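Local coordinates for protein putative branched-chain amino acid ABC transporter (Chromobacterium violaceum, PDB 4PYR) that probably serves as a cell-envelope lipoprotein of the LppC family that regulates an enzyme, and binds glutathione in a periplasmic-binding-protein-like fold, at residues V6-E11 with A20-G25; A30-S35 with V233-R238; P223-P228 with Q246-Y251; Y258-Q263 with V273-V278; G277-L282 with F290-P295. One frame throughout, in Å; residues are numbered along the deposited sequence. Where two conformers were deposited one is given.

Contact 1 (V6-E11 with A20-G25)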
# COMPACT_ATOMS: atom_id res chain seq x y z
N VAL A 6 0.73 17.45 -10.84
CA VAL A 6 -0.05 16.62 -9.92
C VAL A 6 -1.45 16.51 -10.53
O VAL A 6 -2.21 17.46 -10.48
CB VAL A 6 -0.09 17.24 -8.52
CG1 VAL A 6 -0.78 16.24 -7.58
CG2 VAL A 6 1.30 17.58 -8.01
N ILE A 7 -1.72 15.39 -11.18
CA ILE A 7 -2.88 15.20 -12.03
C ILE A 7 -3.74 14.12 -11.41
O ILE A 7 -3.52 12.92 -11.59
CB ILE A 7 -2.41 14.79 -13.46
CG1 ILE A 7 -1.46 15.88 -13.95
CG2 ILE A 7 -3.59 14.69 -14.37
CD1 ILE A 7 -0.93 15.71 -15.35
N LEU A 8 -4.76 14.58 -10.67
CA LEU A 8 -5.60 13.70 -9.86
C LEU A 8 -7.05 14.10 -10.07
O LEU A 8 -7.35 15.19 -10.52
CB LEU A 8 -5.22 13.79 -8.41
CG LEU A 8 -3.80 13.32 -8.07
CD1 LEU A 8 -3.42 13.61 -6.62
CD2 LEU A 8 -3.58 11.84 -8.40
N PRO A 9 -7.99 13.18 -9.77
CA PRO A 9 -9.41 13.47 -9.92
C PRO A 9 -9.90 14.66 -9.10
O PRO A 9 -9.37 14.88 -8.01
CB PRO A 9 -10.09 12.17 -9.45
CG PRO A 9 -9.06 11.11 -9.62
CD PRO A 9 -7.75 11.77 -9.37
N ALA A 10 -10.86 15.40 -9.65
CA ALA A 10 -11.53 16.47 -8.93
C ALA A 10 -12.37 15.95 -7.76
O ALA A 10 -12.71 14.78 -7.66
CB ALA A 10 -12.43 17.25 -9.88
N GLU A 11 -12.68 16.84 -6.84
CA GLU A 11 -13.58 16.48 -5.71
C GLU A 11 -14.79 15.55 -6.01
O GLU A 11 -15.02 14.60 -5.25
CB GLU A 11 -14.03 17.75 -5.02
CG GLU A 11 -12.98 18.33 -4.08
CD GLU A 11 -13.15 17.91 -2.62
OE1 GLU A 11 -14.22 17.37 -2.27
OE2 GLU A 11 -12.23 18.18 -1.81
N ALA A 20 -7.98 14.29 -2.81
CA ALA A 20 -7.70 15.48 -2.01
C ALA A 20 -6.72 15.15 -0.88
O ALA A 20 -5.83 15.94 -0.60
CB ALA A 20 -8.98 16.04 -1.45
N VAL A 21 -6.85 13.98 -0.25
CA VAL A 21 -5.91 13.55 0.79
C VAL A 21 -4.52 13.28 0.24
O VAL A 21 -3.52 13.75 0.81
CB VAL A 21 -6.51 12.36 1.61
CG1 VAL A 21 -5.55 11.95 2.70
CG2 VAL A 21 -7.88 12.75 2.25
N VAL A 22 -4.46 12.60 -0.89
CA VAL A 22 -3.19 12.41 -1.55
C VAL A 22 -2.54 13.76 -1.86
O VAL A 22 -1.33 13.96 -1.57
CB VAL A 22 -3.36 11.60 -2.82
CG1 VAL A 22 -2.06 11.54 -3.61
CG2 VAL A 22 -3.84 10.17 -2.54
N ARG A 23 -3.31 14.68 -2.43
CA ARG A 23 -2.79 16.02 -2.72
C ARG A 23 -2.21 16.68 -1.48
O ARG A 23 -1.17 17.35 -1.54
CB ARG A 23 -3.87 16.93 -3.32
CG ARG A 23 -4.15 16.74 -4.78
CD ARG A 23 -4.96 17.87 -5.35
NE ARG A 23 -5.49 17.55 -6.65
CZ ARG A 23 -4.79 17.68 -7.78
NH1 ARG A 23 -3.54 18.15 -7.75
NH2 ARG A 23 -5.34 17.37 -8.92
N SER A 24 -2.88 16.51 -0.34
CA SER A 24 -2.45 17.20 0.87
C SER A 24 -1.10 16.63 1.33
O SER A 24 -0.29 17.34 1.91
CB SER A 24 -3.52 17.11 1.98
OG SER A 24 -3.64 15.80 2.54
N GLY A 25 -0.84 15.36 1.04
CA GLY A 25 0.44 14.76 1.36
C GLY A 25 1.53 15.24 0.43
O GLY A 25 2.65 15.52 0.87

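Contact 2 (A30-S35 with V233-R238)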
# COMPACT_ATOMS: atom_id res chain seq x y z
N ALA A 30 6.21 18.79 -0.37
CA ALA A 30 6.78 19.89 -1.12
C ALA A 30 7.17 21.06 -0.22
O ALA A 30 8.22 21.70 -0.41
CB ALA A 30 5.79 20.38 -2.18
N GLN A 31 6.34 21.38 0.76
CA GLN A 31 6.66 22.46 1.66
C GLN A 31 7.90 22.20 2.52
O GLN A 31 8.66 23.10 2.80
CB GLN A 31 5.43 22.75 2.52
CG GLN A 31 4.36 23.42 1.70
CD GLN A 31 3.03 23.52 2.41
OE1 GLN A 31 2.95 23.38 3.63
NE2 GLN A 31 1.96 23.78 1.64
N VAL A 32 8.13 20.95 2.89
CA VAL A 32 9.28 20.58 3.69
C VAL A 32 10.52 20.49 2.82
O VAL A 32 11.52 21.13 3.10
CB VAL A 32 9.06 19.25 4.40
CG1 VAL A 32 10.34 18.79 5.04
CG2 VAL A 32 8.00 19.39 5.47
N ASP A 33 10.42 19.71 1.76
CA ASP A 33 11.61 19.38 1.00
C ASP A 33 12.04 20.49 0.06
O ASP A 33 13.23 20.64 -0.18
CB ASP A 33 11.33 18.11 0.18
CG ASP A 33 11.34 16.86 1.01
OD1 ASP A 33 11.55 16.87 2.24
OD2 ASP A 33 11.18 15.82 0.38
N GLN A 34 11.08 21.24 -0.49
CA GLN A 34 11.39 22.42 -1.36
C GLN A 34 12.36 22.16 -2.47
O GLN A 34 13.20 23.01 -2.82
CB GLN A 34 11.91 23.51 -0.55
CG GLN A 34 10.81 24.02 0.31
CD GLN A 34 11.44 24.85 1.31
OE1 GLN A 34 11.75 26.01 1.01
NE2 GLN A 34 11.86 24.23 2.41
N SER A 35 12.17 20.98 -3.03
CA SER A 35 13.00 20.46 -4.09
C SER A 35 12.26 20.50 -5.45
O SER A 35 12.84 20.11 -6.47
CB SER A 35 13.44 19.05 -3.68
OG SER A 35 12.31 18.31 -3.19
N VAL A 233 9.96 9.81 8.38
CA VAL A 233 8.69 9.94 9.05
C VAL A 233 8.71 11.24 9.88
O VAL A 233 7.79 12.03 9.78
CB VAL A 233 8.38 8.74 9.94
CG1 VAL A 233 7.15 9.04 10.79
CG2 VAL A 233 8.16 7.50 9.11
N GLN A 234 9.80 11.50 10.59
CA GLN A 234 9.88 12.67 11.49
C GLN A 234 9.83 14.01 10.82
O GLN A 234 9.36 14.98 11.39
CB GLN A 234 11.22 12.64 12.24
CG GLN A 234 11.39 11.51 13.17
CD GLN A 234 12.63 11.66 13.99
OE1 GLN A 234 13.64 12.23 13.56
NE2 GLN A 234 12.56 11.19 15.17
N ARG A 235 10.37 14.13 9.62
CA ARG A 235 10.47 15.46 9.06
C ARG A 235 9.19 16.01 8.44
O ARG A 235 9.11 17.19 8.15
CB ARG A 235 11.67 15.59 8.08
CG ARG A 235 11.56 14.84 6.80
CD ARG A 235 12.64 15.36 5.85
NE ARG A 235 12.56 14.67 4.59
CZ ARG A 235 13.28 13.59 4.30
NH1 ARG A 235 14.13 13.12 5.21
NH2 ARG A 235 13.14 12.99 3.11
N TYR A 236 8.18 15.17 8.21
CA TYR A 236 6.95 15.68 7.61
C TYR A 236 5.84 15.84 8.66
O TYR A 236 5.73 15.03 9.57
CB TYR A 236 6.46 14.74 6.51
CG TYR A 236 7.48 14.52 5.44
CD1 TYR A 236 7.76 15.53 4.52
CD2 TYR A 236 8.18 13.36 5.36
CE1 TYR A 236 8.77 15.39 3.59
CE2 TYR A 236 9.17 13.18 4.39
CZ TYR A 236 9.46 14.22 3.52
OH TYR A 236 10.48 14.07 2.58
N PRO A 237 5.03 16.89 8.50
CA PRO A 237 3.97 17.10 9.50
C PRO A 237 2.90 16.02 9.40
O PRO A 237 2.66 15.46 8.32
CB PRO A 237 3.40 18.47 9.13
CG PRO A 237 3.55 18.49 7.64
CD PRO A 237 4.96 17.89 7.41
N ARG A 238 2.29 15.70 10.54
CA ARG A 238 1.16 14.78 10.56
C ARG A 238 -0.00 15.53 9.89
O ARG A 238 0.01 16.77 9.82
CB ARG A 238 0.80 14.36 11.98
CG ARG A 238 1.95 13.88 12.84
CD ARG A 238 2.70 12.70 12.27
NE ARG A 238 1.89 11.49 12.19
CZ ARG A 238 2.35 10.29 11.86
NH1 ARG A 238 1.50 9.27 11.82
NH2 ARG A 238 3.64 10.10 11.54

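Contact 3 (P223-P228 with Q246-Y251)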
# COMPACT_ATOMS: atom_id res chain seq x y z
N PRO A 223 5.96 2.62 7.99
CA PRO A 223 6.79 3.41 8.93
C PRO A 223 6.07 4.64 9.47
O PRO A 223 6.25 5.00 10.66
CB PRO A 223 7.99 3.83 8.06
CG PRO A 223 8.09 2.72 7.10
CD PRO A 223 6.67 2.34 6.73
N TRP A 224 5.22 5.23 8.64
CA TRP A 224 4.46 6.40 9.03
C TRP A 224 3.72 6.20 10.38
O TRP A 224 3.61 7.15 11.18
CB TRP A 224 3.48 6.76 7.92
CG TRP A 224 2.74 8.04 8.18
CD1 TRP A 224 1.40 8.19 8.42
CD2 TRP A 224 3.29 9.36 8.14
NE1 TRP A 224 1.10 9.53 8.57
CE2 TRP A 224 2.24 10.26 8.39
CE3 TRP A 224 4.58 9.86 7.96
CZ2 TRP A 224 2.45 11.63 8.47
CZ3 TRP A 224 4.76 11.22 8.02
CH2 TRP A 224 3.72 12.07 8.26
N PHE A 225 3.21 4.98 10.59
CA PHE A 225 2.54 4.63 11.85
C PHE A 225 3.47 3.95 12.86
O PHE A 225 3.36 4.17 14.08
CB PHE A 225 1.35 3.67 11.57
CG PHE A 225 0.33 4.23 10.60
CD1 PHE A 225 -0.34 5.38 10.85
CD2 PHE A 225 0.05 3.56 9.44
CE1 PHE A 225 -1.29 5.87 9.96
CE2 PHE A 225 -0.85 4.05 8.52
CZ PHE A 225 -1.54 5.19 8.79
N LEU A 226 4.35 3.07 12.39
CA LEU A 226 5.09 2.18 13.28
C LEU A 226 6.48 2.67 13.73
O LEU A 226 7.05 2.07 14.63
CB LEU A 226 5.23 0.80 12.63
CG LEU A 226 3.92 0.08 12.37
CD1 LEU A 226 4.18 -1.24 11.68
CD2 LEU A 226 3.16 -0.11 13.68
N MSE A 227 7.04 3.67 13.05
CA MSE A 227 8.42 4.08 13.29
C MSE A 227 8.48 5.57 13.42
O MSE A 227 8.94 6.27 12.53
CB MSE A 227 9.24 3.60 12.08
CG MSE A 227 9.33 2.08 12.05
SE MSE A 227 10.51 1.57 10.54
CE MSE A 227 12.23 2.26 11.23
N PRO A 228 8.01 6.11 14.57
CA PRO A 228 8.00 7.56 14.76
C PRO A 228 9.38 8.20 14.59
O PRO A 228 9.46 9.34 14.12
CB PRO A 228 7.50 7.74 16.21
CG PRO A 228 7.28 6.39 16.76
CD PRO A 228 7.33 5.39 15.66
N GLN A 246 -6.94 4.21 7.13
CA GLN A 246 -7.15 4.04 5.68
C GLN A 246 -6.77 5.31 4.94
O GLN A 246 -5.93 5.33 4.03
CB GLN A 246 -8.62 3.69 5.42
CG GLN A 246 -8.98 3.11 4.06
CD GLN A 246 -10.41 2.59 4.03
OE1 GLN A 246 -11.37 3.36 4.15
NE2 GLN A 246 -10.56 1.28 3.87
N THR A 247 -7.39 6.40 5.37
CA THR A 247 -7.17 7.72 4.79
C THR A 247 -5.76 8.32 5.00
O THR A 247 -5.15 8.87 4.08
CB THR A 247 -8.21 8.70 5.32
OG1 THR A 247 -9.51 8.15 5.13
CG2 THR A 247 -8.12 10.00 4.63
N GLU A 248 -5.26 8.25 6.23
CA GLU A 248 -3.92 8.69 6.54
C GLU A 248 -2.89 7.91 5.70
O GLU A 248 -1.85 8.48 5.37
CB GLU A 248 -3.63 8.53 8.01
CG GLU A 248 -2.29 9.11 8.37
CD GLU A 248 -2.14 9.54 9.81
OE1 GLU A 248 -3.02 9.22 10.64
OE2 GLU A 248 -1.13 10.21 10.11
N ARG A 249 -3.18 6.66 5.34
CA ARG A 249 -2.29 5.94 4.43
C ARG A 249 -2.20 6.71 3.12
O ARG A 249 -1.15 6.68 2.50
CB ARG A 249 -2.67 4.46 4.19
CG ARG A 249 -2.33 3.55 5.38
CD ARG A 249 -2.56 2.06 5.17
NE ARG A 249 -2.49 1.46 6.48
CZ ARG A 249 -3.57 1.23 7.24
NH1 ARG A 249 -4.79 1.43 6.76
NH2 ARG A 249 -3.41 0.75 8.46
N LEU A 250 -3.29 7.36 2.70
CA LEU A 250 -3.28 8.11 1.43
C LEU A 250 -2.49 9.39 1.54
O LEU A 250 -1.86 9.82 0.60
CB LEU A 250 -4.69 8.43 0.92
CG LEU A 250 -5.58 7.24 0.63
CD1 LEU A 250 -7.02 7.68 0.43
CD2 LEU A 250 -5.05 6.49 -0.60
N TYR A 251 -2.49 10.02 2.71
CA TYR A 251 -1.64 11.19 2.97
C TYR A 251 -0.16 10.80 2.86
O TYR A 251 0.63 11.49 2.17
CB TYR A 251 -1.97 11.72 4.37
CG TYR A 251 -1.14 12.89 4.85
CD1 TYR A 251 -1.47 14.21 4.49
CD2 TYR A 251 -0.04 12.70 5.68
CE1 TYR A 251 -0.73 15.30 4.97
CE2 TYR A 251 0.73 13.78 6.15
CZ TYR A 251 0.38 15.07 5.81
OH TYR A 251 1.11 16.14 6.28

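Contact 4 (Y258-Q263 with V273-V278)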
# COMPACT_ATOMS: atom_id res chain seq x y z
N TYR A 258 5.50 12.49 -3.95
CA TYR A 258 6.29 13.65 -4.11
C TYR A 258 7.78 13.26 -4.13
O TYR A 258 8.53 13.65 -5.04
CB TYR A 258 6.08 14.64 -2.99
CG TYR A 258 7.04 15.79 -3.12
CD1 TYR A 258 6.71 16.89 -3.84
CD2 TYR A 258 8.29 15.79 -2.48
CE1 TYR A 258 7.60 17.99 -3.94
CE2 TYR A 258 9.18 16.85 -2.59
CZ TYR A 258 8.82 17.93 -3.33
OH TYR A 258 9.70 18.98 -3.49
N ARG A 259 8.22 12.45 -3.14
CA ARG A 259 9.63 12.13 -3.01
C ARG A 259 10.14 11.34 -4.17
O ARG A 259 11.25 11.61 -4.65
CB ARG A 259 9.91 11.42 -1.71
CG ARG A 259 9.52 12.27 -0.47
CD ARG A 259 9.58 11.52 0.87
NE ARG A 259 10.91 11.04 1.19
CZ ARG A 259 11.22 9.96 1.88
NH1 ARG A 259 10.28 9.15 2.35
NH2 ARG A 259 12.48 9.67 2.12
N LEU A 260 9.36 10.36 -4.60
CA LEU A 260 9.73 9.54 -5.78
C LEU A 260 9.74 10.36 -7.05
O LEU A 260 10.65 10.20 -7.88
CB LEU A 260 8.79 8.37 -5.97
CG LEU A 260 9.01 7.16 -5.13
CD1 LEU A 260 7.90 6.17 -5.47
CD2 LEU A 260 10.35 6.55 -5.41
N ALA A 261 8.76 11.23 -7.22
CA ALA A 261 8.72 12.11 -8.40
C ALA A 261 9.97 12.92 -8.51
O ALA A 261 10.55 13.03 -9.61
CB ALA A 261 7.51 13.02 -8.34
N VAL A 262 10.44 13.48 -7.41
CA VAL A 262 11.67 14.27 -7.44
C VAL A 262 12.85 13.42 -7.91
O VAL A 262 13.65 13.88 -8.71
CB VAL A 262 11.98 14.92 -6.07
CG1 VAL A 262 13.35 15.55 -6.09
CG2 VAL A 262 10.91 15.96 -5.75
N GLN A 263 12.93 12.17 -7.45
CA GLN A 263 14.01 11.29 -7.89
C GLN A 263 13.89 10.88 -9.36
O GLN A 263 14.94 10.79 -10.09
CB GLN A 263 14.11 10.10 -6.95
CG GLN A 263 14.26 10.51 -5.48
CD GLN A 263 15.46 11.39 -5.20
OE1 GLN A 263 15.38 12.43 -4.50
NE2 GLN A 263 16.59 10.99 -5.76
N VAL A 273 16.11 3.92 -8.79
CA VAL A 273 15.43 4.73 -7.79
C VAL A 273 14.98 3.83 -6.64
O VAL A 273 14.30 2.82 -6.87
CB VAL A 273 14.22 5.49 -8.39
CG1 VAL A 273 13.45 6.21 -7.29
CG2 VAL A 273 14.69 6.51 -9.42
N ARG A 274 15.44 4.18 -5.44
CA ARG A 274 15.04 3.53 -4.21
C ARG A 274 14.71 4.64 -3.22
O ARG A 274 15.20 5.75 -3.36
CB ARG A 274 16.18 2.69 -3.65
CG ARG A 274 16.71 1.63 -4.62
CD ARG A 274 17.05 0.33 -3.93
NE ARG A 274 17.35 -0.75 -4.89
CZ ARG A 274 17.63 -2.01 -4.56
NH1 ARG A 274 17.65 -2.39 -3.29
NH2 ARG A 274 17.87 -2.90 -5.52
N LEU A 275 13.86 4.36 -2.24
CA LEU A 275 13.46 5.38 -1.26
C LEU A 275 13.18 4.76 0.11
O LEU A 275 12.54 3.74 0.18
CB LEU A 275 12.16 6.06 -1.71
CG LEU A 275 11.74 7.35 -0.98
CD1 LEU A 275 12.68 8.47 -1.34
CD2 LEU A 275 10.29 7.77 -1.21
N ASP A 276 13.66 5.42 1.16
CA ASP A 276 13.21 5.14 2.54
C ASP A 276 11.85 5.81 2.76
O ASP A 276 11.73 6.89 3.37
CB ASP A 276 14.28 5.55 3.59
CG ASP A 276 14.59 7.05 3.63
OD1 ASP A 276 14.53 7.71 2.58
OD2 ASP A 276 14.91 7.57 4.72
N GLY A 277 10.83 5.20 2.18
CA GLY A 277 9.54 5.80 2.07
C GLY A 277 8.87 5.83 3.44
O GLY A 277 9.09 4.95 4.28
N VAL A 278 8.07 6.86 3.65
CA VAL A 278 7.18 6.83 4.83
C VAL A 278 6.15 5.71 4.70
O VAL A 278 5.60 5.27 5.71
CB VAL A 278 6.50 8.17 5.15
CG1 VAL A 278 7.52 9.24 5.41
CG2 VAL A 278 5.49 8.58 4.08

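Contact 5 (G277-L282 with F290-P295)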
# COMPACT_ATOMS: atom_id res chain seq x y z
N GLY A 277 10.83 5.20 2.18
CA GLY A 277 9.54 5.80 2.07
C GLY A 277 8.87 5.83 3.44
O GLY A 277 9.09 4.95 4.28
N VAL A 278 8.07 6.86 3.65
CA VAL A 278 7.18 6.83 4.83
C VAL A 278 6.15 5.71 4.70
O VAL A 278 5.60 5.27 5.71
CB VAL A 278 6.50 8.17 5.15
CG1 VAL A 278 7.52 9.24 5.41
CG2 VAL A 278 5.49 8.58 4.08
N THR A 279 5.92 5.20 3.47
CA THR A 279 4.97 4.13 3.24
C THR A 279 5.66 2.78 3.23
O THR A 279 4.99 1.73 3.15
CB THR A 279 4.21 4.27 1.90
OG1 THR A 279 5.14 4.07 0.80
CG2 THR A 279 3.50 5.57 1.81
N GLY A 280 6.99 2.78 3.32
CA GLY A 280 7.80 1.56 3.32
C GLY A 280 9.06 1.80 2.51
O GLY A 280 9.19 2.85 1.88
N ASP A 281 9.99 0.87 2.60
CA ASP A 281 11.20 0.95 1.77
C ASP A 281 10.78 0.58 0.36
O ASP A 281 10.13 -0.44 0.15
CB ASP A 281 12.30 0.02 2.28
CG ASP A 281 13.14 0.65 3.39
OD1 ASP A 281 13.05 1.85 3.69
OD2 ASP A 281 13.92 -0.13 3.96
N LEU A 282 11.10 1.45 -0.60
CA LEU A 282 10.62 1.33 -1.96
C LEU A 282 11.76 1.01 -2.93
O LEU A 282 12.84 1.55 -2.84
CB LEU A 282 10.00 2.64 -2.40
CG LEU A 282 8.97 3.21 -1.44
CD1 LEU A 282 8.36 4.46 -2.01
CD2 LEU A 282 7.88 2.20 -1.22
N PHE A 290 6.64 0.25 -7.80
CA PHE A 290 7.54 0.38 -6.67
C PHE A 290 6.96 -0.49 -5.59
O PHE A 290 5.85 -0.22 -5.15
CB PHE A 290 7.65 1.82 -6.21
CG PHE A 290 8.56 2.63 -7.04
CD1 PHE A 290 9.93 2.60 -6.80
CD2 PHE A 290 8.08 3.36 -8.13
CE1 PHE A 290 10.80 3.29 -7.64
CE2 PHE A 290 8.95 4.05 -8.96
CZ PHE A 290 10.31 4.02 -8.72
N GLU A 291 7.65 -1.56 -5.24
CA GLU A 291 7.18 -2.40 -4.18
C GLU A 291 7.60 -1.84 -2.83
O GLU A 291 8.57 -1.10 -2.73
CB GLU A 291 7.57 -3.85 -4.41
CG GLU A 291 7.07 -4.37 -5.75
CD GLU A 291 7.58 -5.75 -6.10
OE1 GLU A 291 8.60 -6.19 -5.50
OE2 GLU A 291 6.94 -6.39 -6.98
N ARG A 292 6.79 -2.13 -1.82
CA ARG A 292 6.89 -1.52 -0.51
C ARG A 292 7.20 -2.57 0.53
O ARG A 292 6.38 -3.45 0.81
CB ARG A 292 5.56 -0.91 -0.05
CG ARG A 292 5.04 0.32 -0.74
CD ARG A 292 3.91 0.91 0.09
NE ARG A 292 2.83 -0.03 0.26
CZ ARG A 292 2.13 -0.26 1.39
NH1 ARG A 292 2.41 0.36 2.53
NH2 ARG A 292 1.17 -1.14 1.35
N GLN A 293 8.36 -2.43 1.15
CA GLN A 293 8.84 -3.35 2.17
C GLN A 293 8.51 -2.71 3.51
O GLN A 293 8.89 -1.57 3.76
CB GLN A 293 10.32 -3.55 2.02
CG GLN A 293 10.84 -4.92 2.34
CD GLN A 293 12.31 -5.03 2.03
OE1 GLN A 293 12.76 -5.86 1.20
NE2 GLN A 293 13.08 -4.11 2.61
N LEU A 294 7.80 -3.44 4.37
CA LEU A 294 7.21 -2.83 5.55
C LEU A 294 7.83 -3.38 6.84
O LEU A 294 8.11 -4.58 6.93
CB LEU A 294 5.71 -3.13 5.64
CG LEU A 294 4.85 -2.63 4.49
CD1 LEU A 294 3.41 -3.03 4.77
CD2 LEU A 294 4.96 -1.13 4.30
N PRO A 295 7.94 -2.52 7.85
CA PRO A 295 8.34 -2.92 9.19
C PRO A 295 7.17 -3.65 9.93
O PRO A 295 5.98 -3.53 9.56
CB PRO A 295 8.65 -1.59 9.86
CG PRO A 295 7.71 -0.64 9.21
CD PRO A 295 7.60 -1.10 7.79
O HOH W 1 13.01 -2.67 4.76

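Contact 1 (V6-E11 with A20-G25)
Val6 and Leu8 of strand 6-8 point toward helix 20-25, which runs back almost antiparallel to the strand, at 166° between the two N-to-C directions, with the short axes 9.7 Å apart at their closest. Arg23 does most of the bridging. With CG anti to its own carbonyl carbon (chi1 -80°) and the chain extended from CG to NE, it slides past Val6 and Leu8 in the opposite direction and lays its guanidinium against the strand backbone. NH1 donates to Val6 O over 3.1 Å, approaching from well above the plane of that carbonyl. NH2 adds weak bonds to Val6 O and Leu8 O, but its stronger partner is Val41 O on the adjacent strand 36-42, so one guanidinium ties the helix to two neighbouring strands.

Aliphatic groups pack around this polar grip. Leu8 CB sits over one face of the guanidinium, 3.6 Å from Arg23 NH2. Val6 CG1 comes within 3.4 Å of Arg23 NH1. Further out, Leu8 CD1 touches Arg23 CG at 3.7 Å, at the root of the arginine chain. The same methyl meets Val22 CG1 at 3.9 Å, the leucine and valine side chains crossing at about a right angle. Beyond the strand, the bent chain of Glu11 has its OE2 3.9 Å from Ala20 CB, a peripheral touch. Strand 2-8, helix 16-33 and strand 36-42 form a beta-alpha-beta crossover at one side of the five-stranded parallel sheet, and this is its helix-on-strand packing, characteristic of the alpha/beta lobes of periplasmic-binding-protein folds.

Contact 2 (A30-S35 with V233-R238)
Tyr236 can be traced outward as it leans against Val32 and Asp33 at the end of helix 16-33. From CB, chi1 of -57° sets CG anti to the carbonyl carbon, and the ring beyond it reaches the helix. CD1 is the first ring atom to touch, 3.9 Å from Val32 CB, and CE1 follows, 3.4 Å from Asp33 OD1. At the tip, OH donates to Asp33 OD2 over 2.9 Å, meeting the carboxylate oxygen on its syn side and 20° out of the carboxylate plane. Asp33 CG lies at the ring edge, in its plane, with the aspartate and tyrosine side chains crossing at about a right angle.

In the fold, this surface contact brings the last turn of the first long helix to the end of the short helix 231-235, joining parts of the chain almost 200 residues apart. Both also border helix 245-265, whose Arg259 packs on Tyr236.

Arg235 contributes from beside the tyrosine. It was deposited in two conformers, so its bonds are less certain. In one of them CG lies over a face of the Tyr236 ring, NH2 donates to Tyr236 OH at 2.9 Å, and NE makes a weak hydrogen bond, part of a salt bridge, to Asp33 OD1 at 3.4 Å. Val32 fills the apolar flank: its CG2 rests 3.6 Å from Arg235 O and meets Pro237 CD at 3.9 Å, the valine and proline approaching tip to tip.

Contact 3 (P223-P228 with Q246-Y251)
Trp224 and Glu248 cross at about a right angle, and the indole and carboxylate planes stand 70° apart. Both CB bonds point toward the other helix, and Trp224 CG is anti to its backbone N (chi1 -174°). A hydrogen bond runs from Trp224 NE1 to Glu248 OE2, 2.8 Å long. The carboxylate oxygen is met on its anti side; the donor lies out of the carboxylate plane, and OE2 is tilted from the indole plane. OE2 also has Arg238 NH1 as a long, weak ionic partner, and Arg238 makes a cation-pi contact with the indole.

Phe225 turns its rim to the long helix. Its CE2 meets Arg249 CG at 3.5 Å, with the arginine atom at the ring edge, and its CE1 touches Glu248 CG at 3.7 Å as the phenylalanine and glutamate slide past each other in opposite directions. One face of the same ring takes Trp224 CD1. Next to NE1 on the same side of the indole, Trp224 CZ2 lies at the edge of the Tyr251 ring, 3.6 Å from Tyr251 CE2, the two rings being oblique at 47°.

Outside partners fix the polar ends: Arg249 salt-bridges Asp221, and Tyr251 OH bonds to Pro237 O. This aromatic, buried interface joins helix 223-226 to helix 245-265, which packs on helix 16-33, consistent with the packing where the two lobes of a periplasmic-binding-protein-like fold meet.

Contact 4 (Y258-Q263 with V273-V278)
The guanidinium of Arg259 carries Leu275 CD1 over one face, 3.6 Å above its plane, and has Asp276 O and Val278 N at its edge. This is the packing of a helix on the outermost strand of a mixed sheet: helix 258-263 and strand 274-277 run nearly antiparallel, at 159°, with their axes 9.3 Å apart.

NH1 and NH2 grip Asp276 O end-on, at 2.9 and 3.1 Å respectively, both from the same face of that carbonyl and both above its plane. The acceptor lies close to the guanidinium plane, so the pair of bonds grips the group by its edge and fixes its rotation. A bend at chi3 (62°) swings NE out of the extended line of the arginine chain. NH2 also forms a weak bond within a salt bridge to Asp276 OD1, 2.9 Å away, the carboxylate having been brought round by a chi1 of 63° that sets CG between the backbone N and the carbonyl carbon. Asp276, the centre of an inverse gamma turn, gives both its carbonyl and a carboxylate oxygen to the same arginine.

NH1 and Val278 N, two donors 3.4 Å apart, are reconciled by Asp256: its OD1 accepts from both. The positive charge of Arg259 thus has acidic partners in Asp276 and Asp256, which probably offsets the nearby Arg235.

Farther up the helix the contact turns apolar. The Leu260 and Val273 side chains cross obliquely, Leu260 CD2 meeting Val273 CG1 at 3.6 Å, while Gln263 CB touches the same Val273 CG1 at 4.0 Å.

Contact 5 (G277-L282 with F290-P295)
Asp281 and Gln293 form an antiparallel hydrogen-bonded pair: Gln293 N donates to Asp281 O at 2.8 Å, almost straight at 169°, and Asp281 N returns a bond to Gln293 O. The next pair, Leu282 and Arg292, is non-hydrogen-bonded. Here Leu282 CA approaches Glu291 O at 3.3 Å in a CH...O contact, and the two side chains lie side by side pointing the same way, Leu282 CD2 being 3.4 Å from Arg292 CG.

Arg292 bends at chi3 (-59°), and its NH1 donates to Thr279 O over 3.0 Å, lying in the plane of that carbonyl. Next along the strand, Gly280, which has no side chain, brings its CA to 3.3 Å from Gln293 O. On the face with Asp281 and Gln293, a water donates to Asp281 OD2 and accepts from Gln293 NE2.

A second shell anchors these groups: Glu109 salt-bridges Arg292 NH2, and Asp256 OD2 bonds to Thr279 OG1. Arg292 also packs on Leu104, a glutathione-binding residue. Strands 280-284 and 290-298 form a beta hairpin, an antiparallel addition to the parallel part of the mixed sheet, and the side chain of Arg292 lies about 8 Å from the bound glutathione.

The five contacts illustrate how a two-lobed fold is stitched together by chain segments that return late in the sequence. Contact 1 comes first and is local; contact 2 opens at the end of the same helix 16-33 and closes some 200 residues later, its span alternating with that of contact 3. Contacts 3 and 4 use helix 245-265, their centres about 16 Å apart. Contacts 4 and 5 share Gly277 and Val278 and lie on neighbouring strands of the mixed sheet, centres about 10 Å apart. Trp224 N to Val278 O joins contact 3 to both. Helix 245-265 thus connects the first parallel-sheet lobe to the hairpin near the glutathione pocket.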